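Local coordinates for protein alpha-2,3-sialyltransferase (Campylobacter jejuni, PDB 2P56) that probably transfers sialic acid from its CMP-activated donor to acceptor glycans in alpha-2,3 linkage, this chain holding the catalytic part of a longer membrane protein, at residues I22-N27 with I166-I171; M185-K190 with I258-L263; N107-Q112 with N275-D280; Q76-K81 with L262-T267. All blocks are in the same frame, centred on the assembly; numbering follows the deposited sequence.

Overall arrangement
Contact 1 is the core contact: two neighbouring strands of the parallel sheet, joined by peptide hydrogen bonds and apolar side chains. The other three lie farther out. Contacts 2 and 4 share L262 and L263 and use the same long loop, which runs from strand 224-227 to helix 268-279; it leans on helix 187-192 in contact 2 and on helix 73-85 in contact 4. I261 packs on Q76 and T79, so the two contacts touch. In contact 3, helix 268-279, which follows that loop, meets helix 107-116 at the surface. Away from the sheet the chemistry becomes mixed: a carboxylate on a helix start, a threonine holding the loop, a glutamine pair, ordered water.

Contact 1: I22-N27 with I166-I171; sequences IIIAGN and IYLCGI
The Y167 ring has the carbonyl oxygen of I22 at its edge, close to the ring plane, with I22 O 3.7 Å from Y167 CD2. I23 reaches the base of the same side chain on a slant, its CD1 3.5 Å from Y167 CB; with CG1 turned beside the backbone N (chi1 -50°) and chi2 bent, the methyl swings back over the neighbouring strand. A25 CB and C169 SG meet at 3.4 Å farther along this face. On the other face I22 lies alongside I166, and I24 CB touches L168 CD2 at 3.7 Å; helix 150-161 packs there against I24 and L168. Four backbone hydrogen bonds hold the parallel pair in register. I24 uses both of its backbone groups, N to Y167 O and O to C169 N, and the row ends with G26 N bonding to C169 O at 2.8 Å. Beyond it the chains draw together, with the CA atoms of G26 and G170 4.2 Å apart, an approach permitted by the lack of side chains. The N27 amide turns away to C48 O. Polar demand in this buried part of the sheet is thus met largely by the backbone, while the side chains supply apolar packing to both faces.

Contact 2: M185-K190 with I258-L263; sequences MSTNIK and INDILL
D260 provides the polar link, holding the first turn of helix 187-192 from across the gap. N188 N donates to D260 OD1 at 3.0 Å, using the syn lone pair on the side of the other carboxylate oxygen, though the bond is bent (141°). D260 CG stands trans to its own backbone N (chi1 -169°), which carries the carboxylate out to the helix. Within its own segment, D260 OD2 also takes a weak bond from I261 N at 2.6 Å, a second tie that may help to orient the group.

Van der Waals contacts crowd around the same carboxylate. The N188 side-chain plane is stacked over it, the two planes only 20° apart, and T187 comes in at about a right angle, its CG2 directed at D260 OD1.

Apolar contacts form the rest. I189 CG1 meets I261 CG2 at 3.7 Å, the two side chains crossing nearly perpendicularly, while N188 CB lies 3.7 Å from the same I261 methyl. L263 brings CD1 to 3.5 Å from N188 CB and continues onto T191 and I192. I261 also rests on Y52 and Q75, so it links the short helix to the body of the domain.

Residues 174-184, just before this helix, are not modelled, consistent with the mobile lid of this sialyltransferase family. The arrangement is that of a helix N-terminus receiving a carboxylate from a distant loop, with an amide N-H of the first turn as donor.

Contact 3: N107-Q112 with N275-D280; sequences NDFLHQ and NQLKAD
Q112 and Q276 make the firm part of this helix-helix contact. Q112 NE2 donates to Q276 OE1 at 2.7 Å, nearly along the C=O axis (172°), although the acceptor sits out of the Q112 amide plane. The side chains run past each other in opposite directions, their amides turned 30° apart; Q112 CG stands between backbone N and carbonyl carbon (chi1 79°), and the extended chain beyond it spans the gap. On the buried flank F109 CD1 meets L277 CD2 at 4.2 Å, and the ring continues onto P70 and Y273. The other flank is looser. There D108 OD1 faces D280 OD2 at 3.6 Å, the carboxylate planes steeply inclined, and D108 OD1 lies 3.8 Å from Q276 CG. A water accepts from D108 N at 3.1 Å and gives a weak bond to D280 OD1, bridging the helices (axes 10.2 Å apart). Two acidic groups this close would probably disfavour each other's ionisation; D108, in the first turn of its helix, may gain from that helix's positive end, whereas D280, just past the other's C-terminal end, probably would not. One amide-to-amide hydrogen bond, a small apolar touch and a weak water bridge carry the attraction.

Contact 4: Q76-K81 with L262-T267; sequences QYHTAK and LLTDNT. With EDO (1,2-ethanediol), chain C.
An imidazole with a small bound diol over one face is the odd feature here: C1 of a 1,2-ethanediol (EDO) lies over the H78 ring, 3.5 Å from H78 NE2, and L262 CD2 lies more loosely over the opposite face. The setting is helix 73-85 of the Rossmann-like alpha/beta domain, with the loop that leads into helix 268-279 laid across it. At the ring's edge, in its plane, a water lies 2.9 Å from H78 NE2; it also donates to L263 O at 2.6 Å and bonds to EDO O2, so it ties helix, loop and diol together. H78 ND1 is bonded to Y139 OH of the second subunit, whose Y143 also meets the ring; the histidine is therefore part of a subunit interface. L262 comes in at about a right angle to H78, its CB 3.6 Å from H78 CD2.

T79 holds the loop at L262. Its hydroxyl, turned beside its own backbone N (chi1 -57°), gives its proton to Q75 O and accepts from L262 N at 3.0 Å. Further on, T264 OG1 bonds to K274 NZ, and T267 caps the following helix through V270 N. The diol, probably from the crystallisation liquor, also reaches Y143 O of the second subunit; on the loop side it takes a nearly straight bond (174°) from D265 N to EDO O1, 2.8 Å long.

Contact 1: I22-N27 with I166-I171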
loop_
_atom_site.group_PDB
_atom_site.type_symbol
_atom_site.label_atom_id
_atom_site.label_comp_id
_atom_site.label_asym_id
_atom_site.label_seq_id
_atom_site.Cartn_x
_atom_site.Cartn_y
_atom_site.Cartn_z
ATOM N N ILE A 22 -26.757 22.868 -7.299
ATOM C CA ILE A 22 -26.558 22.411 -5.935
ATOM C C ILE A 22 -26.783 23.560 -4.970
ATOM O O ILE A 22 -26.362 24.694 -5.218
ATOM C CB ILE A 22 -25.125 21.835 -5.724
ATOM C CG1 ILE A 22 -24.985 21.270 -4.305
ATOM C CG2 ILE A 22 -24.076 22.914 -5.960
ATOM C CD1 ILE A 22 -25.771 19.994 -4.064
ATOM N N ILE A 23 -27.481 23.263 -3.882
ATOM C CA ILE A 23 -27.734 24.259 -2.852
ATOM C C ILE A 23 -26.815 23.904 -1.689
ATOM O O ILE A 23 -26.914 22.813 -1.126
ATOM C CB ILE A 23 -29.191 24.210 -2.358
ATOM C CG1 ILE A 23 -30.155 24.239 -3.549
ATOM C CG2 ILE A 23 -29.451 25.380 -1.439
ATOM C CD1 ILE A 23 -29.966 25.432 -4.481
ATOM N N ILE A 24 -25.915 24.817 -1.342
ATOM C CA ILE A 24 -24.975 24.591 -0.252
ATOM C C ILE A 24 -25.321 25.521 0.900
ATOM O O ILE A 24 -25.338 26.746 0.744
ATOM C CB ILE A 24 -23.529 24.823 -0.742
ATOM C CG1 ILE A 24 -23.208 23.790 -1.828
ATOM C CG2 ILE A 24 -22.545 24.742 0.422
ATOM C CD1 ILE A 24 -21.834 23.905 -2.419
ATOM N N ALA A 25 -25.606 24.935 2.059
ATOM C CA ALA A 25 -25.994 25.722 3.219
ATOM C C ALA A 25 -25.157 25.562 4.477
ATOM O O ALA A 25 -24.776 24.457 4.861
ATOM C CB ALA A 25 -27.447 25.437 3.556
ATOM N N GLY A 26 -24.874 26.690 5.113
ATOM C CA GLY A 26 -24.150 26.668 6.365
ATOM C C GLY A 26 -25.238 26.687 7.426
ATOM O O GLY A 26 -26.413 26.462 7.117
ATOM N N ASN A 27 -24.878 26.956 8.672
ATOM C CA ASN A 27 -25.884 26.998 9.725
ATOM C C ASN A 27 -26.010 28.393 10.321
ATOM O O ASN A 27 -26.507 28.569 11.435
ATOM C CB ASN A 27 -25.554 25.971 10.811
ATOM C CG ASN A 27 -25.610 24.558 10.290
ATOM O OD1 ASN A 27 -26.644 24.114 9.783
ATOM N ND2 ASN A 27 -24.497 23.844 10.396
ATOM N N ILE A 166 -23.771 27.014 -8.151
ATOM C CA ILE A 166 -23.890 26.942 -6.703
ATOM C C ILE A 166 -24.751 28.059 -6.125
ATOM O O ILE A 166 -24.593 29.218 -6.491
ATOM C CB ILE A 166 -22.490 27.034 -6.050
ATOM C CG1 ILE A 166 -21.631 25.851 -6.491
ATOM C CG2 ILE A 166 -22.613 27.086 -4.535
ATOM C CD1 ILE A 166 -20.159 26.015 -6.143
ATOM N N TYR A 167 -25.656 27.698 -5.216
ATOM C CA TYR A 167 -26.524 28.666 -4.544
ATOM C C TYR A 167 -26.212 28.583 -3.052
ATOM O O TYR A 167 -26.405 27.533 -2.429
ATOM C CB TYR A 167 -27.995 28.326 -4.797
ATOM C CG TYR A 167 -28.384 28.364 -6.262
ATOM C CD1 TYR A 167 -28.924 29.519 -6.837
ATOM C CD2 TYR A 167 -28.198 27.248 -7.075
ATOM C CE1 TYR A 167 -29.269 29.554 -8.196
ATOM C CE2 TYR A 167 -28.534 27.270 -8.423
ATOM C CZ TYR A 167 -29.069 28.422 -8.981
ATOM O OH TYR A 167 -29.374 28.437 -10.323
ATOM N N LEU A 168 -25.741 29.687 -2.474
ATOM C CA LEU A 168 -25.370 29.707 -1.058
ATOM C C LEU A 168 -26.358 30.354 -0.090
ATOM O O LEU A 168 -27.056 31.316 -0.423
ATOM C CB LEU A 168 -24.013 30.393 -0.891
ATOM C CG LEU A 168 -22.823 29.814 -1.657
ATOM C CD1 LEU A 168 -21.599 30.682 -1.418
ATOM C CD2 LEU A 168 -22.560 28.395 -1.205
ATOM N N CYS A 169 -26.390 29.814 1.125
ATOM C CA CYS A 169 -27.246 30.310 2.190
ATOM C C CYS A 169 -26.695 29.792 3.514
ATOM O O CYS A 169 -25.981 28.784 3.544
ATOM C CB CYS A 169 -28.692 29.835 1.995
ATOM S SG CYS A 169 -28.962 28.047 2.095
ATOM N N GLY A 170 -27.013 30.482 4.603
ATOM C CA GLY A 170 -26.523 30.058 5.901
ATOM C C GLY A 170 -25.057 30.384 6.121
ATOM O O GLY A 170 -24.483 30.023 7.153
ATOM N N ILE A 171 -24.444 31.053 5.147
ATOM C CA ILE A 171 -23.039 31.447 5.249
ATOM C C ILE A 171 -22.978 32.888 5.769
ATOM O O ILE A 171 -23.187 33.845 5.017
ATOM C CB ILE A 171 -22.316 31.391 3.873
ATOM C CG1 ILE A 171 -22.515 30.023 3.216
ATOM C CG2 ILE A 171 -20.822 31.671 4.058
ATOM C CD1 ILE A 171 -21.913 28.866 3.978
#

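Contact 2: M185-K190 with I258-L263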
loop_
_atom_site.group_PDB
_atom_site.type_symbol
_atom_site.label_atom_id
_atom_site.label_comp_id
_atom_site.label_asym_id
_atom_site.label_seq_id
_atom_site.Cartn_x
_atom_site.Cartn_y
_atom_site.Cartn_z
ATOM N N MET A 185 -28.637 22.662 22.546
ATOM C CA MET A 185 -27.695 23.083 21.515
ATOM C C MET A 185 -26.347 22.376 21.672
ATOM O O MET A 185 -26.255 21.159 21.517
ATOM C CB MET A 185 -27.506 24.605 21.561
ATOM C CG MET A 185 -27.115 25.163 22.930
ATOM S SD MET A 185 -26.791 26.946 22.901
ATOM C CE MET A 185 -25.005 26.978 22.657
ATOM N N SER A 186 -25.302 23.139 21.974
ATOM C CA SER A 186 -23.979 22.559 22.149
ATOM C C SER A 186 -23.839 21.961 23.546
ATOM O O SER A 186 -22.728 21.755 24.031
ATOM C CB SER A 186 -22.893 23.621 21.913
ATOM O OG SER A 186 -23.021 24.713 22.807
ATOM N N THR A 187 -24.971 21.681 24.187
ATOM C CA THR A 187 -24.964 21.094 25.524
ATOM C C THR A 187 -24.371 19.680 25.486
ATOM O O THR A 187 -23.582 19.303 26.360
ATOM C CB THR A 187 -26.393 21.059 26.126
ATOM O OG1 THR A 187 -26.363 20.391 27.394
ATOM C CG2 THR A 187 -27.356 20.342 25.194
ATOM N N ASN A 188 -24.747 18.898 24.475
ATOM C CA ASN A 188 -24.205 17.547 24.336
ATOM C C ASN A 188 -22.746 17.668 23.923
ATOM O O ASN A 188 -21.931 16.798 24.218
ATOM C CB ASN A 188 -24.983 16.743 23.286
ATOM C CG ASN A 188 -26.133 15.950 23.892
ATOM O OD1 ASN A 188 -26.917 15.328 23.174
ATOM N ND2 ASN A 188 -26.230 15.959 25.217
ATOM N N ILE A 189 -22.428 18.762 23.238
ATOM C CA ILE A 189 -21.068 19.024 22.791
ATOM C C ILE A 189 -20.200 19.315 24.015
ATOM O O ILE A 189 -19.032 18.928 24.070
ATOM C CB ILE A 189 -21.026 20.244 21.844
ATOM C CG1 ILE A 189 -21.917 19.982 20.626
ATOM C CG2 ILE A 189 -19.594 20.523 21.413
ATOM C CD1 ILE A 189 -22.043 21.157 19.679
ATOM N N LYS A 190 -20.788 19.994 24.996
ATOM C CA LYS A 190 -20.084 20.345 26.223
ATOM C C LYS A 190 -19.757 19.095 27.027
ATOM O O LYS A 190 -18.718 19.025 27.688
ATOM C CB LYS A 190 -20.928 21.315 27.059
ATOM C CG LYS A 190 -21.138 22.665 26.380
ATOM C CD LYS A 190 -22.048 23.589 27.181
ATOM C CE LYS A 190 -22.271 24.908 26.448
ATOM N NZ LYS A 190 -23.171 25.836 27.193
ATOM N N ILE A 258 -34.544 15.206 16.658
ATOM C CA ILE A 258 -33.204 15.227 17.226
ATOM C C ILE A 258 -32.719 16.649 16.965
ATOM O O ILE A 258 -32.662 17.086 15.811
ATOM C CB ILE A 258 -32.281 14.227 16.507
ATOM C CG1 ILE A 258 -32.771 12.800 16.764
ATOM C CG2 ILE A 258 -30.852 14.403 16.980
ATOM C CD1 ILE A 258 -32.146 11.762 15.849
ATOM N N ASN A 259 -32.394 17.377 18.027
ATOM C CA ASN A 259 -31.942 18.756 17.884
ATOM C C ASN A 259 -30.560 18.977 18.480
ATOM O O ASN A 259 -30.101 20.110 18.584
ATOM C CB ASN A 259 -32.932 19.704 18.558
ATOM C CG ASN A 259 -32.873 19.618 20.070
ATOM O OD1 ASN A 259 -32.917 18.526 20.642
ATOM N ND2 ASN A 259 -32.775 20.771 20.727
ATOM N N ASP A 260 -29.901 17.904 18.894
ATOM C CA ASP A 260 -28.559 18.039 19.445
ATOM C C ASP A 260 -27.762 16.814 19.023
ATOM O O ASP A 260 -28.333 15.749 18.755
ATOM C CB ASP A 260 -28.609 18.154 20.972
ATOM C CG ASP A 260 -27.272 18.563 21.572
ATOM O OD1 ASP A 260 -27.183 18.658 22.817
ATOM O OD2 ASP A 260 -26.308 18.793 20.807
ATOM N N ILE A 261 -26.449 16.969 18.931
ATOM C CA ILE A 261 -25.594 15.861 18.536
ATOM C C ILE A 261 -25.750 14.725 19.547
ATOM O O ILE A 261 -25.727 14.952 20.754
ATOM C CB ILE A 261 -24.118 16.312 18.443
ATOM C CG1 ILE A 261 -23.259 15.168 17.900
ATOM C CG2 ILE A 261 -23.629 16.796 19.806
ATOM C CD1 ILE A 261 -21.825 15.565 17.623
ATOM N N LEU A 262 -25.926 13.507 19.044
ATOM C CA LEU A 262 -26.115 12.327 19.884
ATOM C C LEU A 262 -24.860 11.854 20.591
ATOM O O LEU A 262 -23.764 11.917 20.040
ATOM C CB LEU A 262 -26.675 11.179 19.043
ATOM C CG LEU A 262 -28.189 10.978 18.947
ATOM C CD1 LEU A 262 -28.939 12.255 19.261
ATOM C CD2 LEU A 262 -28.523 10.475 17.566
ATOM N N LEU A 263 -25.025 11.384 21.823
ATOM C CA LEU A 263 -23.901 10.864 22.599
ATOM C C LEU A 263 -23.766 9.376 22.294
ATOM O O LEU A 263 -24.743 8.719 21.940
ATOM C CB LEU A 263 -24.145 11.076 24.095
ATOM C CG LEU A 263 -23.612 12.372 24.721
ATOM C CD1 LEU A 263 -23.684 13.522 23.739
ATOM C CD2 LEU A 263 -24.412 12.676 25.981
#

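Contact 3: N107-Q112 with N275-D280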
loop_
_atom_site.group_PDB
_atom_site.type_symbol
_atom_site.label_atom_id
_atom_site.label_comp_id
_atom_site.label_asym_id
_atom_site.label_seq_id
_atom_site.Cartn_x
_atom_site.Cartn_y
_atom_site.Cartn_z
ATOM N N ASN A 107 -2.870 9.938 11.607
ATOM C CA ASN A 107 -2.720 8.850 10.648
ATOM C C ASN A 107 -3.677 7.717 10.987
ATOM O O ASN A 107 -4.237 7.076 10.094
ATOM C CB ASN A 107 -1.285 8.315 10.647
ATOM C CG ASN A 107 -0.254 9.403 10.446
ATOM O OD1 ASN A 107 -0.397 10.270 9.576
ATOM N ND2 ASN A 107 0.809 9.359 11.248
ATOM N N ASP A 108 -3.862 7.473 12.279
ATOM C CA ASP A 108 -4.756 6.417 12.720
ATOM C C ASP A 108 -6.174 6.716 12.274
ATOM O O ASP A 108 -6.878 5.833 11.782
ATOM C CB ASP A 108 -4.697 6.273 14.242
ATOM C CG ASP A 108 -3.480 5.472 14.710
ATOM O OD1 ASP A 108 -3.148 5.529 15.916
ATOM O OD2 ASP A 108 -2.863 4.774 13.874
ATOM N N PHE A 109 -6.585 7.969 12.440
ATOM C CA PHE A 109 -7.922 8.382 12.050
ATOM C C PHE A 109 -8.161 8.108 10.570
ATOM O O PHE A 109 -9.126 7.445 10.198
ATOM C CB PHE A 109 -8.125 9.874 12.317
ATOM C CG PHE A 109 -9.476 10.378 11.896
ATOM C CD1 PHE A 109 -10.604 10.103 12.665
ATOM C CD2 PHE A 109 -9.634 11.068 10.697
ATOM C CE1 PHE A 109 -11.874 10.501 12.245
ATOM C CE2 PHE A 109 -10.902 11.473 10.263
ATOM C CZ PHE A 109 -12.025 11.187 11.038
ATOM N N LEU A 110 -7.276 8.626 9.727
ATOM C CA LEU A 110 -7.411 8.448 8.291
ATOM C C LEU A 110 -7.297 6.996 7.882
ATOM O O LEU A 110 -8.113 6.499 7.105
ATOM C CB LEU A 110 -6.358 9.275 7.550
ATOM C CG LEU A 110 -6.595 10.784 7.644
ATOM C CD1 LEU A 110 -5.541 11.514 6.824
ATOM C CD2 LEU A 110 -7.998 11.117 7.141
ATOM N N HIS A 111 -6.296 6.309 8.417
ATOM C CA HIS A 111 -6.092 4.912 8.069
ATOM C C HIS A 111 -7.195 3.970 8.546
ATOM O O HIS A 111 -7.461 2.958 7.908
ATOM C CB HIS A 111 -4.729 4.430 8.587
ATOM C CG HIS A 111 -3.565 5.029 7.857
ATOM N ND1 HIS A 111 -3.217 6.359 7.965
ATOM C CD2 HIS A 111 -2.688 4.483 6.979
ATOM C CE1 HIS A 111 -2.179 6.608 7.188
ATOM N NE2 HIS A 111 -1.838 5.487 6.578
ATOM N N GLN A 112 -7.849 4.300 9.652
ATOM C CA GLN A 112 -8.900 3.425 10.170
ATOM C C GLN A 112 -10.298 3.913 9.780
ATOM O O GLN A 112 -11.289 3.250 10.073
ATOM C CB GLN A 112 -8.808 3.343 11.702
ATOM C CG GLN A 112 -9.415 4.558 12.411
ATOM C CD GLN A 112 -9.142 4.599 13.912
ATOM O OE1 GLN A 112 -9.563 5.535 14.604
ATOM N NE2 GLN A 112 -8.435 3.592 14.418
ATOM N N ASN A 275 -10.340 6.235 22.883
ATOM C CA ASN A 275 -9.053 6.128 23.559
ATOM C C ASN A 275 -7.929 6.510 22.607
ATOM O O ASN A 275 -6.986 7.214 22.981
ATOM C CB ASN A 275 -8.838 4.704 24.066
ATOM C CG ASN A 275 -7.521 4.545 24.805
ATOM O OD1 ASN A 275 -7.363 5.030 25.929
ATOM N ND2 ASN A 275 -6.560 3.870 24.170
ATOM N N GLN A 276 -8.041 6.041 21.369
ATOM C CA GLN A 276 -7.041 6.317 20.347
ATOM C C GLN A 276 -7.087 7.779 19.891
ATOM O O GLN A 276 -6.047 8.388 19.649
ATOM C CB GLN A 276 -7.247 5.378 19.163
ATOM C CG GLN A 276 -5.968 5.045 18.430
ATOM C CD GLN A 276 -6.107 3.800 17.586
ATOM O OE1 GLN A 276 -6.921 3.750 16.666
ATOM N NE2 GLN A 276 -5.314 2.778 17.899
ATOM N N LEU A 277 -8.287 8.343 19.778
ATOM C CA LEU A 277 -8.422 9.741 19.380
ATOM C C LEU A 277 -7.755 10.626 20.417
ATOM O O LEU A 277 -6.953 11.497 20.079
ATOM C CB LEU A 277 -9.892 10.159 19.277
ATOM C CG LEU A 277 -10.676 9.971 17.978
ATOM C CD1 LEU A 277 -11.959 10.778 18.083
ATOM C CD2 LEU A 277 -9.865 10.443 16.777
ATOM N N LYS A 278 -8.108 10.408 21.681
ATOM C CA LYS A 278 -7.553 11.183 22.781
ATOM C C LYS A 278 -6.035 11.214 22.716
ATOM O O LYS A 278 -5.424 12.275 22.855
ATOM C CB LYS A 278 -7.987 10.599 24.129
ATOM C CG LYS A 278 -9.480 10.681 24.405
ATOM C CD LYS A 278 -9.805 10.121 25.787
ATOM C CE LYS A 278 -11.306 10.067 26.033
ATOM N NZ LYS A 278 -11.939 11.413 25.944
ATOM N N ALA A 279 -5.432 10.048 22.506
ATOM C CA ALA A 279 -3.977 9.941 22.429
ATOM C C ALA A 279 -3.419 10.883 21.368
ATOM O O ALA A 279 -2.448 11.598 21.608
ATOM C CB ALA A 279 -3.574 8.503 22.120
ATOM N N ASP A 280 -4.043 10.877 20.194
ATOM C CA ASP A 280 -3.619 11.728 19.089
ATOM C C ASP A 280 -4.234 13.120 19.193
ATOM O O ASP A 280 -5.263 13.404 18.578
ATOM C CB ASP A 280 -4.002 11.085 17.754
ATOM C CG ASP A 280 -3.248 9.791 17.494
ATOM O OD1 ASP A 280 -2.007 9.847 17.375
ATOM O OD2 ASP A 280 -3.890 8.723 17.411
HETATM O O HOH W 1 -2.116 8.482 14.623
#

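Contact 4: Q76-K81 with L262-T267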
loop_
_atom_site.group_PDB
_atom_site.type_symbol
_atom_site.label_atom_id
_atom_site.label_comp_id
_atom_site.label_asym_id
_atom_site.label_seq_id
_atom_site.Cartn_x
_atom_site.Cartn_y
_atom_site.Cartn_z
ATOM N N GLN A 76 -21.353 12.316 15.005
ATOM C CA GLN A 76 -22.173 12.802 13.898
ATOM C C GLN A 76 -22.618 11.642 13.011
ATOM O O GLN A 76 -23.749 11.621 12.527
ATOM C CB GLN A 76 -21.398 13.816 13.047
ATOM C CG GLN A 76 -21.071 15.131 13.734
ATOM C CD GLN A 76 -22.280 16.033 13.920
ATOM O OE1 GLN A 76 -22.150 17.256 13.937
ATOM N NE2 GLN A 76 -23.452 15.438 14.070
ATOM N N TYR A 77 -21.723 10.681 12.789
ATOM C CA TYR A 77 -22.059 9.532 11.954
ATOM C C TYR A 77 -23.254 8.830 12.577
ATOM O O TYR A 77 -24.229 8.506 11.893
ATOM C CB TYR A 77 -20.878 8.568 11.864
ATOM C CG TYR A 77 -21.155 7.341 11.027
ATOM C CD1 TYR A 77 -21.059 7.380 9.633
ATOM C CD2 TYR A 77 -21.515 6.132 11.630
ATOM C CE1 TYR A 77 -21.311 6.245 8.867
ATOM C CE2 TYR A 77 -21.770 4.996 10.872
ATOM C CZ TYR A 77 -21.665 5.057 9.495
ATOM O OH TYR A 77 -21.916 3.924 8.752
ATOM N N HIS A 78 -23.166 8.609 13.886
ATOM C CA HIS A 78 -24.238 7.965 14.639
ATOM C C HIS A 78 -25.511 8.815 14.572
ATOM O O HIS A 78 -26.607 8.301 14.362
ATOM C CB HIS A 78 -23.799 7.771 16.097
ATOM C CG HIS A 78 -24.914 7.416 17.036
ATOM N ND1 HIS A 78 -25.789 6.376 16.801
ATOM C CD2 HIS A 78 -25.268 7.940 18.234
ATOM C CE1 HIS A 78 -26.635 6.278 17.813
ATOM N NE2 HIS A 78 -26.338 7.214 18.697
ATOM N N THR A 79 -25.358 10.122 14.731
ATOM C CA THR A 79 -26.506 11.011 14.684
ATOM C C THR A 79 -27.195 10.964 13.320
ATOM O O THR A 79 -28.421 11.001 13.249
ATOM C CB THR A 79 -26.097 12.459 14.994
ATOM O OG1 THR A 79 -25.458 12.506 16.273
ATOM C CG2 THR A 79 -27.312 13.362 15.012
ATOM N N ALA A 80 -26.411 10.866 12.246
ATOM C CA ALA A 80 -26.977 10.819 10.893
ATOM C C ALA A 80 -27.764 9.538 10.644
ATOM O O ALA A 80 -28.823 9.562 10.012
ATOM C CB ALA A 80 -25.870 10.960 9.853
ATOM N N LYS A 81 -27.224 8.419 11.123
ATOM C CA LYS A 81 -27.868 7.118 10.985
ATOM C C LYS A 81 -29.248 7.172 11.634
ATOM O O LYS A 81 -30.230 6.671 11.080
ATOM C CB LYS A 81 -27.021 6.039 11.673
ATOM C CG LYS A 81 -25.758 5.658 10.917
ATOM C CD LYS A 81 -26.102 4.891 9.646
ATOM C CE LYS A 81 -24.878 4.702 8.756
ATOM N NZ LYS A 81 -25.142 3.755 7.639
ATOM N N LEU A 262 -25.926 13.507 19.044
ATOM C CA LEU A 262 -26.115 12.327 19.884
ATOM C C LEU A 262 -24.860 11.854 20.591
ATOM O O LEU A 262 -23.764 11.917 20.040
ATOM C CB LEU A 262 -26.675 11.179 19.043
ATOM C CG LEU A 262 -28.189 10.978 18.947
ATOM C CD1 LEU A 262 -28.939 12.255 19.261
ATOM C CD2 LEU A 262 -28.523 10.475 17.566
ATOM N N LEU A 263 -25.025 11.384 21.823
ATOM C CA LEU A 263 -23.901 10.864 22.599
ATOM C C LEU A 263 -23.766 9.376 22.294
ATOM O O LEU A 263 -24.743 8.719 21.940
ATOM C CB LEU A 263 -24.145 11.076 24.095
ATOM C CG LEU A 263 -23.612 12.372 24.721
ATOM C CD1 LEU A 263 -23.684 13.522 23.739
ATOM C CD2 LEU A 263 -24.412 12.676 25.981
ATOM N N THR A 264 -22.555 8.847 22.418
ATOM C CA THR A 264 -22.327 7.434 22.153
ATOM C C THR A 264 -22.163 6.651 23.453
ATOM O O THR A 264 -21.768 7.214 24.468
ATOM C CB THR A 264 -21.069 7.226 21.288
ATOM O OG1 THR A 264 -19.918 7.746 21.971
ATOM C CG2 THR A 264 -21.233 7.937 19.957
ATOM N N ASP A 265 -22.492 5.359 23.413
ATOM C CA ASP A 265 -22.352 4.480 24.573
ATOM C C ASP A 265 -20.915 3.969 24.616
ATOM O O ASP A 265 -20.285 3.787 23.568
ATOM C CB ASP A 265 -23.316 3.292 24.470
ATOM C CG ASP A 265 -24.706 3.625 24.981
ATOM O OD1 ASP A 265 -25.665 2.879 24.675
ATOM O OD2 ASP A 265 -24.833 4.639 25.696
ATOM N N ASN A 266 -20.401 3.726 25.818
ATOM C CA ASN A 266 -19.030 3.252 25.960
ATOM C C ASN A 266 -18.849 1.755 25.690
ATOM O O ASN A 266 -18.404 0.996 26.551
ATOM C CB ASN A 266 -18.497 3.610 27.349
ATOM C CG ASN A 266 -16.997 3.434 27.459
ATOM O OD1 ASN A 266 -16.514 2.492 28.091
ATOM N ND2 ASN A 266 -16.247 4.340 26.834
ATOM N N THR A 267 -19.208 1.345 24.480
ATOM C CA THR A 267 -19.071 -0.035 24.039
ATOM C C THR A 267 -17.578 -0.286 23.843
ATOM O O THR A 267 -16.770 0.633 23.956
ATOM C CB THR A 267 -19.761 -0.253 22.677
ATOM O OG1 THR A 267 -19.166 0.623 21.711
ATOM C CG2 THR A 267 -21.257 0.039 22.765
HETATM C C1 EDO C . -24.437 5.021 20.644
HETATM O O1 EDO C . -23.365 4.136 21.022
HETATM C C2 EDO C . -25.728 4.482 21.156
HETATM O O2 EDO C . -26.449 5.356 22.072
HETATM O O HOH W 2 -27.116 7.845 21.422
#